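Local coordinates for protein aminodeoxyfutalosine deaminase (Deinococcus radiodurans, PDB 2IMR) that catalyses the zinc-dependent deamination of aminodeoxyfutalosine to futalosine, a step in menaquinone biosynthesis, at residues L40-V45 / E84-A89; T142-G147 / E415-L420; Q238-E243 / T300-V305. All blocks are in the same frame, centred on the assembly; numbering follows the deposited sequence.

Overall arrangement
From the N terminus, the chain first closes contact 1, where strand 38-43 pairs with strand 83-86 in the small mixed sheet that stands beside the barrel; the loop between them holds the sheet's other two strands. It then enters the barrel. Helix 130-143 ends at contact 2, but its partner is the C-terminal tail, so this contact closes a loop of more than 260 residues. Contact 3, between neighbouring barrel strands at the zinc site, falls wholly within that loop, its nearest atoms about 12 Å from contact 2. Contacts 1 and 2 touch at Ala87 and Glu415 as the tail passes from the small sheet to the barrel's outer surface.

Contact 1: L40-V45 / E84-A89; sequences LLTCDV and EERAGA
Thr42 OG1 is gripped by two waters, each bridging it to a side chain of the neighbouring strand. Water 1, 2.8 Å from Thr42 OG1, accepts from Arg86 NH1, and water 2, 2.9 Å from that oxygen, donates to Glu84 OE1. Thr42 shares a sheet face with Glu84 and Arg86, its OG1 set between the backbone N and the carbonyl carbon (chi1 64°). Farther along, Arg86 NH2 makes a nearly straight salt bridge of 2.8 Å to Asp44 OD2. Asp44 OD2 lies in the guanidinium plane, whereas Arg86 NH2 meets it from above the carboxylate plane; the two planes are 50° apart. The carbonyl carbon of Gly88 sits 3.3 Å above the guanidinium centre. The backbones form a parallel pair in the mixed sheet of the small domain that accompanies the barrel in many amidohydrolases, strand 83-86 being an outermost strand. Its ladder runs from Glu85 N to Leu40 O, from Thr42 N to Glu85 O, and from Ala87 N to Thr42 O (2.7 Å). Past the strands, Val45 N reaches Ala89 O at 2.8 Å. On the other face, Leu41 CD2 lies alongside the Glu85 carboxylate, 3.3 Å from Glu85 OE1, and Leu41 packs on Trp408.

Contact 2: T142-G147 / E415-L420; sequences TRLGAG and ELSRDL
Arg143 O and Arg418 O approach to 3.2 Å where the end of helix 130-143 meets the C-terminal tail, two acceptors without a proton between them. The closest pair of alpha carbons, those of Leu144 and Asp419, is 5.1 Å apart. The helix stops in a Schellman motif: Gly145 takes a positive phi of 128°, and its N bonds back to Thr142 O. Water 3 lies 2.7 Å from Arg143 O and 2.8 Å from Leu420 OXT, and can donate to either, with more acceptors around it than protons. The Arg143 chain bends at chi3 (-63°), which turns NE to the tail backbone. Arg143 NE gives a nearly straight bond of 3.0 Å to Asp419 O, which lies close to the guanidinium plane, while the donor stands above the carbonyl plane. Leu144 lies alongside Asp419, its CD2 3.7 Å from Asp419 CB, and also touches Asn363. On the outside of the amidohydrolase barrel the one direct hydrogen bond between the segments thus uses a main-chain acceptor, and water 3 can bridge Arg143 O to the terminal carboxylate; the positive charge of Arg143 may also favour that carboxylate, although the two do not pair directly.

Contact 3: Q238-E243 / T300-V305; sequences QIHVAE and TLVHMV. With ZN (zinc ion), chain B.
Glu243 lays its carboxylate flat over the His303 ring, the two planes only 8° apart, yet the pair is stacked and not hydrogen-bonded: Glu243 OE2 hangs 3.4 Å above the ring plane, toward the rim. Val302 CG1 covers the opposite face 3.7 Å above the ring centre, so the imidazole is clamped. This happens at the C-terminal ends of two neighbouring parallel strands of the amidohydrolase TIM barrel, where the active site lies. An extended Glu243 side chain, CG anti to the backbone N (chi1 179°), brings CG over the same face as its carboxylate, a CH-pi contact. Glu243 is probably the proton donor, as in related deaminases, and its OE1 hydrogen-bonds Tyr114 OH. At the ring edge, His303 NE2 hydrogen-bonds water 4 at 3.0 Å; that water is a zinc ligand. His240 NE2 binds the zinc ion at 2.1 Å, and His99 and His101 complete the protein ligands seen here. His240 ND1 bonds to His213 O, fixing the turn of the ring. The His240 and His303 rings meet rim to rim, His240 CD2 3.8 Å from His303 CD2. Backbone bonds join the strands, among them Val302 N to Ile239 O and Val241 N to Val302 O. On the outer side, Val241 CB packs on Met304 SD, both facing helix 285-292. At the start of the pair, Gln238 OE1 accepts a hydrogen bond from His99 ND1, a second-shell bond that helps to position this zinc ligand, while Val302 CG2 presses to within 3.3 Å of that same Gln238 OE1.

Contact 1: L40-V45 / E84-A89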
loop_
_atom_site.group_PDB
_atom_site.type_symbol
_atom_site.label_atom_id
_atom_site.label_comp_id
_atom_site.label_asym_id
_atom_site.label_seq_id
_atom_site.Cartn_x
_atom_site.Cartn_y
_atom_site.Cartn_z
ATOM N N LEU A 40 -22.309 -21.887 -14.915
ATOM C CA LEU A 40 -21.092 -21.291 -15.446
ATOM C C LEU A 40 -21.137 -19.781 -15.293
ATOM O O LEU A 40 -21.863 -19.091 -16.012
ATOM C CB LEU A 40 -20.928 -21.646 -16.926
ATOM C CG LEU A 40 -19.853 -20.874 -17.697
ATOM C CD1 LEU A 40 -18.492 -21.071 -17.041
ATOM C CD2 LEU A 40 -19.831 -21.356 -19.141
ATOM N N LEU A 41 -20.365 -19.271 -14.340
ATOM C CA LEU A 41 -20.310 -17.836 -14.109
ATOM C C LEU A 41 -19.129 -17.295 -14.892
ATOM O O LEU A 41 -17.996 -17.725 -14.681
ATOM C CB LEU A 41 -20.120 -17.541 -12.622
ATOM C CG LEU A 41 -20.954 -18.358 -11.634
ATOM C CD1 LEU A 41 -20.883 -17.698 -10.274
ATOM C CD2 LEU A 41 -22.395 -18.460 -12.094
ATOM N N THR A 42 -19.386 -16.357 -15.797
ATOM C CA THR A 42 -18.308 -15.784 -16.593
ATOM C C THR A 42 -17.953 -14.366 -16.152
ATOM O O THR A 42 -18.805 -13.615 -15.673
ATOM C CB THR A 42 -18.667 -15.760 -18.088
ATOM O OG1 THR A 42 -19.792 -14.900 -18.301
ATOM C CG2 THR A 42 -19.012 -17.161 -18.569
ATOM N N CYS A 43 -16.685 -14.010 -16.318
ATOM C CA CYS A 43 -16.202 -12.686 -15.942
ATOM C C CYS A 43 -15.152 -12.205 -16.932
ATOM O O CYS A 43 -14.742 -12.949 -17.827
ATOM C CB CYS A 43 -15.616 -12.720 -14.527
ATOM S SG CYS A 43 -14.276 -13.918 -14.245
ATOM N N ASP A 44 -14.714 -10.960 -16.776
ATOM C CA ASP A 44 -13.708 -10.413 -17.674
ATOM C C ASP A 44 -12.324 -10.811 -17.206
ATOM O O ASP A 44 -11.440 -11.084 -18.017
ATOM C CB ASP A 44 -13.828 -8.891 -17.751
ATOM C CG ASP A 44 -15.167 -8.447 -18.303
ATOM O OD1 ASP A 44 -15.640 -9.069 -19.277
ATOM O OD2 ASP A 44 -15.744 -7.476 -17.774
ATOM N N VAL A 45 -12.137 -10.842 -15.893
ATOM C CA VAL A 45 -10.859 -11.224 -15.317
ATOM C C VAL A 45 -11.063 -12.124 -14.111
ATOM O O VAL A 45 -11.779 -11.776 -13.167
ATOM C CB VAL A 45 -10.037 -9.993 -14.869
ATOM C CG1 VAL A 45 -8.773 -10.448 -14.161
ATOM C CG2 VAL A 45 -9.689 -9.137 -16.071
ATOM N N GLU A 84 -25.403 -20.483 -18.241
ATOM C CA GLU A 84 -24.435 -19.406 -18.077
ATOM C C GLU A 84 -24.994 -18.200 -17.347
ATOM O O GLU A 84 -26.187 -17.900 -17.418
ATOM C CB GLU A 84 -23.873 -18.963 -19.429
ATOM C CG GLU A 84 -22.769 -19.862 -19.949
ATOM C CD GLU A 84 -22.084 -19.304 -21.180
ATOM O OE1 GLU A 84 -21.527 -18.185 -21.103
ATOM O OE2 GLU A 84 -22.100 -19.992 -22.226
ATOM N N GLU A 85 -24.104 -17.520 -16.637
ATOM C CA GLU A 85 -24.431 -16.328 -15.872
ATOM C C GLU A 85 -23.295 -15.330 -16.046
ATOM O O GLU A 85 -22.138 -15.676 -15.836
ATOM C CB GLU A 85 -24.538 -16.658 -14.381
ATOM C CG GLU A 85 -25.808 -17.344 -13.928
ATOM C CD GLU A 85 -25.756 -17.685 -12.450
ATOM O OE1 GLU A 85 -25.267 -16.847 -11.667
ATOM O OE2 GLU A 85 -26.200 -18.786 -12.064
ATOM N N ARG A 86 -23.620 -14.103 -16.440
ATOM C CA ARG A 86 -22.612 -13.058 -16.578
ATOM C C ARG A 86 -22.362 -12.582 -15.147
ATOM O O ARG A 86 -23.246 -11.996 -14.524
ATOM C CB ARG A 86 -23.151 -11.911 -17.436
ATOM C CG ARG A 86 -22.399 -10.592 -17.284
ATOM C CD ARG A 86 -20.900 -10.723 -17.528
ATOM N NE ARG A 86 -20.234 -9.426 -17.415
ATOM C CZ ARG A 86 -18.931 -9.225 -17.576
ATOM N NH1 ARG A 86 -18.127 -10.242 -17.859
ATOM N NH2 ARG A 86 -18.429 -8.001 -17.455
ATOM N N ALA A 87 -21.167 -12.835 -14.622
ATOM C CA ALA A 87 -20.866 -12.470 -13.242
ATOM C C ALA A 87 -20.095 -11.173 -13.012
ATOM O O ALA A 87 -19.556 -10.960 -11.928
ATOM C CB ALA A 87 -20.144 -13.625 -12.563
ATOM N N GLY A 88 -20.039 -10.310 -14.017
ATOM C CA GLY A 88 -19.338 -9.049 -13.846
ATOM C C GLY A 88 -17.910 -9.031 -14.354
ATOM O O GLY A 88 -17.459 -9.969 -15.010
ATOM N N ALA A 89 -17.190 -7.962 -14.031
ATOM C CA ALA A 89 -15.813 -7.809 -14.488
ATOM C C ALA A 89 -14.794 -8.696 -13.787
ATOM O O ALA A 89 -13.939 -9.304 -14.431
ATOM C CB ALA A 89 -15.388 -6.346 -14.364
HETATM O O HOH W 1 -18.763 -12.525 -19.230
HETATM O O HOH W 2 -21.857 -15.542 -20.273
#

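Contact 2: T142-G147 / E415-L420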
loop_
_atom_site.group_PDB
_atom_site.type_symbol
_atom_site.label_atom_id
_atom_site.label_comp_id
_atom_site.label_asym_id
_atom_site.label_seq_id
_atom_site.Cartn_x
_atom_site.Cartn_y
_atom_site.Cartn_z
ATOM N N THR A 142 -13.453 -4.828 7.279
ATOM C CA THR A 142 -14.052 -6.143 7.468
ATOM C C THR A 142 -15.330 -6.293 6.652
ATOM O O THR A 142 -15.563 -7.340 6.044
ATOM C CB THR A 142 -14.349 -6.406 8.951
ATOM O OG1 THR A 142 -13.119 -6.371 9.685
ATOM C CG2 THR A 142 -15.002 -7.778 9.137
ATOM N N ARG A 143 -16.154 -5.252 6.625
ATOM C CA ARG A 143 -17.390 -5.312 5.854
ATOM C C ARG A 143 -17.089 -5.427 4.362
ATOM O O ARG A 143 -17.875 -5.995 3.604
ATOM C CB ARG A 143 -18.265 -4.079 6.118
ATOM C CG ARG A 143 -18.886 -4.040 7.509
ATOM C CD ARG A 143 -20.119 -3.133 7.544
ATOM N NE ARG A 143 -19.801 -1.743 7.241
ATOM C CZ ARG A 143 -19.255 -0.895 8.106
ATOM N NH1 ARG A 143 -18.971 -1.292 9.338
ATOM N NH2 ARG A 143 -18.979 0.346 7.735
ATOM N N LEU A 144 -15.941 -4.897 3.950
ATOM C CA LEU A 144 -15.523 -4.933 2.550
ATOM C C LEU A 144 -14.933 -6.268 2.089
ATOM O O LEU A 144 -14.501 -6.388 0.939
ATOM C CB LEU A 144 -14.509 -3.816 2.276
ATOM C CG LEU A 144 -15.105 -2.415 2.134
ATOM C CD1 LEU A 144 -14.002 -1.364 2.140
ATOM C CD2 LEU A 144 -15.906 -2.354 0.837
ATOM N N GLY A 145 -14.892 -7.260 2.972
ATOM C CA GLY A 145 -14.360 -8.554 2.573
ATOM C C GLY A 145 -13.281 -9.125 3.474
ATOM O O GLY A 145 -12.858 -10.276 3.305
ATOM N N ALA A 146 -12.830 -8.325 4.431
ATOM C CA ALA A 146 -11.800 -8.759 5.365
ATOM C C ALA A 146 -10.522 -9.171 4.638
ATOM O O ALA A 146 -9.852 -10.120 5.037
ATOM C CB ALA A 146 -12.318 -9.917 6.219
ATOM N N GLY A 147 -10.199 -8.469 3.559
ATOM C CA GLY A 147 -8.978 -8.770 2.838
ATOM C C GLY A 147 -7.869 -8.198 3.699
ATOM O O GLY A 147 -8.127 -7.346 4.552
ATOM N N GLU A 415 -18.600 -7.737 -8.278
ATOM C CA GLU A 415 -19.737 -6.897 -8.654
ATOM C C GLU A 415 -20.817 -6.823 -7.568
ATOM O O GLU A 415 -21.702 -5.965 -7.629
ATOM C CB GLU A 415 -20.378 -7.396 -9.955
ATOM C CG GLU A 415 -21.186 -8.674 -9.787
ATOM C CD GLU A 415 -22.123 -8.947 -10.947
ATOM O OE1 GLU A 415 -22.553 -7.985 -11.620
ATOM O OE2 GLU A 415 -22.454 -10.129 -11.170
ATOM N N LEU A 416 -20.736 -7.706 -6.577
ATOM C CA LEU A 416 -21.732 -7.742 -5.498
ATOM C C LEU A 416 -21.237 -7.145 -4.180
ATOM O O LEU A 416 -21.924 -7.231 -3.151
ATOM C CB LEU A 416 -22.171 -9.190 -5.248
ATOM C CG LEU A 416 -22.577 -10.018 -6.470
ATOM C CD1 LEU A 416 -22.886 -11.449 -6.040
ATOM C CD2 LEU A 416 -23.782 -9.392 -7.142
ATOM N N SER A 417 -20.058 -6.535 -4.216
ATOM C CA SER A 417 -19.454 -5.949 -3.024
ATOM C C SER A 417 -20.300 -4.866 -2.356
ATOM O O SER A 417 -20.805 -3.964 -3.025
ATOM C CB SER A 417 -18.080 -5.372 -3.369
ATOM O OG SER A 417 -17.429 -4.882 -2.208
ATOM N N ARG A 418 -20.444 -4.974 -1.035
ATOM C CA ARG A 418 -21.201 -4.006 -0.230
ATOM C C ARG A 418 -20.297 -3.527 0.905
ATOM O O ARG A 418 -19.597 -4.333 1.522
ATOM C CB ARG A 418 -22.443 -4.647 0.407
ATOM C CG ARG A 418 -23.402 -5.341 -0.544
ATOM C CD ARG A 418 -24.812 -4.786 -0.418
ATOM N NE ARG A 418 -25.346 -4.863 0.941
ATOM C CZ ARG A 418 -26.557 -4.430 1.285
ATOM N NH1 ARG A 418 -27.351 -3.897 0.369
ATOM N NH2 ARG A 418 -26.975 -4.520 2.543
ATOM N N ASP A 419 -20.318 -2.227 1.188
ATOM C CA ASP A 419 -19.505 -1.682 2.268
ATOM C C ASP A 419 -20.370 -1.447 3.508
ATOM O O ASP A 419 -19.964 -0.745 4.435
ATOM C CB ASP A 419 -18.856 -0.369 1.832
ATOM C CG ASP A 419 -19.867 0.734 1.632
ATOM O OD1 ASP A 419 -20.987 0.425 1.180
ATOM O OD2 ASP A 419 -19.544 1.907 1.917
ATOM N N LEU A 420 -21.566 -2.032 3.513
ATOM C CA LEU A 420 -22.480 -1.904 4.645
ATOM C C LEU A 420 -23.082 -3.262 4.984
ATOM O O LEU A 420 -23.863 -3.333 5.950
ATOM C CB LEU A 420 -23.614 -0.917 4.337
ATOM C CG LEU A 420 -24.675 -1.331 3.316
ATOM C CD1 LEU A 420 -25.942 -0.518 3.551
ATOM C CD2 LEU A 420 -24.148 -1.132 1.905
ATOM O OXT LEU A 420 -22.768 -4.238 4.273
HETATM O O HOH W 3 -20.609 -5.959 3.854
#

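Contact 3: Q238-E243 / T300-V305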
loop_
_atom_site.group_PDB
_atom_site.type_symbol
_atom_site.label_atom_id
_atom_site.label_comp_id
_atom_site.label_asym_id
_atom_site.label_seq_id
_atom_site.Cartn_x
_atom_site.Cartn_y
_atom_site.Cartn_z
ATOM N N GLN A 238 7.747 -0.048 5.490
ATOM C CA GLN A 238 7.039 0.700 4.454
ATOM C C GLN A 238 7.514 2.138 4.594
ATOM O O GLN A 238 7.507 2.700 5.695
ATOM C CB GLN A 238 5.513 0.621 4.600
ATOM C CG GLN A 238 4.880 -0.388 3.639
ATOM C CD GLN A 238 3.366 -0.245 3.509
ATOM O OE1 GLN A 238 2.840 0.863 3.427
ATOM N NE2 GLN A 238 2.664 -1.373 3.463
ATOM N N ILE A 239 7.960 2.712 3.483
ATOM C CA ILE A 239 8.453 4.088 3.447
ATOM C C ILE A 239 7.754 4.806 2.286
ATOM O O ILE A 239 7.683 4.265 1.183
ATOM C CB ILE A 239 9.989 4.135 3.171
ATOM C CG1 ILE A 239 10.736 3.234 4.157
ATOM C CG2 ILE A 239 10.503 5.576 3.278
ATOM C CD1 ILE A 239 12.215 3.080 3.840
ATOM N N HIS A 240 7.215 6.000 2.537
ATOM C CA HIS A 240 6.580 6.773 1.464
ATOM C C HIS A 240 7.731 7.411 0.706
ATOM O O HIS A 240 8.512 8.150 1.297
ATOM C CB HIS A 240 5.704 7.901 2.009
ATOM C CG HIS A 240 4.598 7.444 2.906
ATOM N ND1 HIS A 240 4.742 7.346 4.273
ATOM C CD2 HIS A 240 3.316 7.100 2.638
ATOM C CE1 HIS A 240 3.596 6.966 4.809
ATOM N NE2 HIS A 240 2.715 6.811 3.838
ATOM N N VAL A 241 7.834 7.159 -0.596
ATOM C CA VAL A 241 8.947 7.722 -1.354
ATOM C C VAL A 241 8.556 8.337 -2.691
ATOM O O VAL A 241 7.789 7.746 -3.454
ATOM C CB VAL A 241 10.025 6.641 -1.613
ATOM C CG1 VAL A 241 11.217 7.245 -2.353
ATOM C CG2 VAL A 241 10.470 6.035 -0.288
ATOM N N ALA A 242 9.092 9.528 -2.954
ATOM C CA ALA A 242 8.856 10.254 -4.204
ATOM C C ALA A 242 7.381 10.413 -4.579
ATOM O O ALA A 242 7.005 10.282 -5.752
ATOM C CB ALA A 242 9.617 9.573 -5.348
ATOM N N GLU A 243 6.555 10.727 -3.588
ATOM C CA GLU A 243 5.125 10.890 -3.823
ATOM C C GLU A 243 4.783 12.074 -4.719
ATOM O O GLU A 243 4.073 11.908 -5.706
ATOM C CB GLU A 243 4.375 11.019 -2.492
ATOM C CG GLU A 243 2.867 11.219 -2.671
ATOM C CD GLU A 243 2.118 11.280 -1.362
ATOM O OE1 GLU A 243 2.751 11.583 -0.328
ATOM O OE2 GLU A 243 0.890 11.045 -1.365
ATOM N N THR A 300 9.264 -1.957 1.666
ATOM C CA THR A 300 8.258 -1.742 0.639
ATOM C C THR A 300 8.172 -0.227 0.468
ATOM O O THR A 300 8.032 0.509 1.444
ATOM C CB THR A 300 6.885 -2.311 1.060
ATOM O OG1 THR A 300 6.966 -3.739 1.117
ATOM C CG2 THR A 300 5.809 -1.918 0.063
ATOM N N LEU A 301 8.277 0.235 -0.773
ATOM C CA LEU A 301 8.238 1.660 -1.069
ATOM C C LEU A 301 6.855 2.070 -1.560
ATOM O O LEU A 301 6.322 1.487 -2.506
ATOM C CB LEU A 301 9.296 1.999 -2.119
ATOM C CG LEU A 301 10.706 1.494 -1.777
ATOM C CD1 LEU A 301 11.659 1.849 -2.912
ATOM C CD2 LEU A 301 11.186 2.104 -0.455
ATOM N N VAL A 302 6.290 3.087 -0.919
ATOM C CA VAL A 302 4.951 3.562 -1.255
ATOM C C VAL A 302 4.913 4.806 -2.143
ATOM O O VAL A 302 5.716 5.727 -1.977
ATOM C CB VAL A 302 4.156 3.836 0.034
ATOM C CG1 VAL A 302 2.711 4.196 -0.302
ATOM C CG2 VAL A 302 4.220 2.608 0.939
ATOM N N HIS A 303 3.967 4.802 -3.085
ATOM C CA HIS A 303 3.742 5.876 -4.048
ATOM C C HIS A 303 4.737 5.772 -5.194
ATOM O O HIS A 303 4.375 5.320 -6.277
ATOM C CB HIS A 303 3.799 7.247 -3.360
ATOM C CG HIS A 303 2.696 7.451 -2.362
ATOM N ND1 HIS A 303 1.367 7.253 -2.676
ATOM C CD2 HIS A 303 2.725 7.798 -1.054
ATOM C CE1 HIS A 303 0.625 7.467 -1.604
ATOM N NE2 HIS A 303 1.424 7.798 -0.605
ATOM N N MET A 304 5.979 6.193 -4.965
ATOM C CA MET A 304 7.014 6.068 -5.987
ATOM C C MET A 304 6.575 6.586 -7.348
ATOM O O MET A 304 6.788 5.931 -8.376
ATOM C CB MET A 304 7.401 4.597 -6.117
ATOM C CG MET A 304 8.059 4.023 -4.879
ATOM S SD MET A 304 9.714 4.695 -4.719
ATOM C CE MET A 304 10.596 3.645 -5.919
ATOM N N VAL A 305 5.976 7.766 -7.361
ATOM C CA VAL A 305 5.485 8.352 -8.596
ATOM C C VAL A 305 6.556 9.106 -9.366
ATOM O O VAL A 305 6.683 8.970 -10.581
ATOM C CB VAL A 305 4.306 9.314 -8.302
ATOM C CG1 VAL A 305 3.917 10.089 -9.559
ATOM C CG2 VAL A 305 3.116 8.516 -7.790
HETATM ZN ZN ZN B . 0.648 6.763 3.604
HETATM O O HOH W 4 0.211 7.722 2.154
#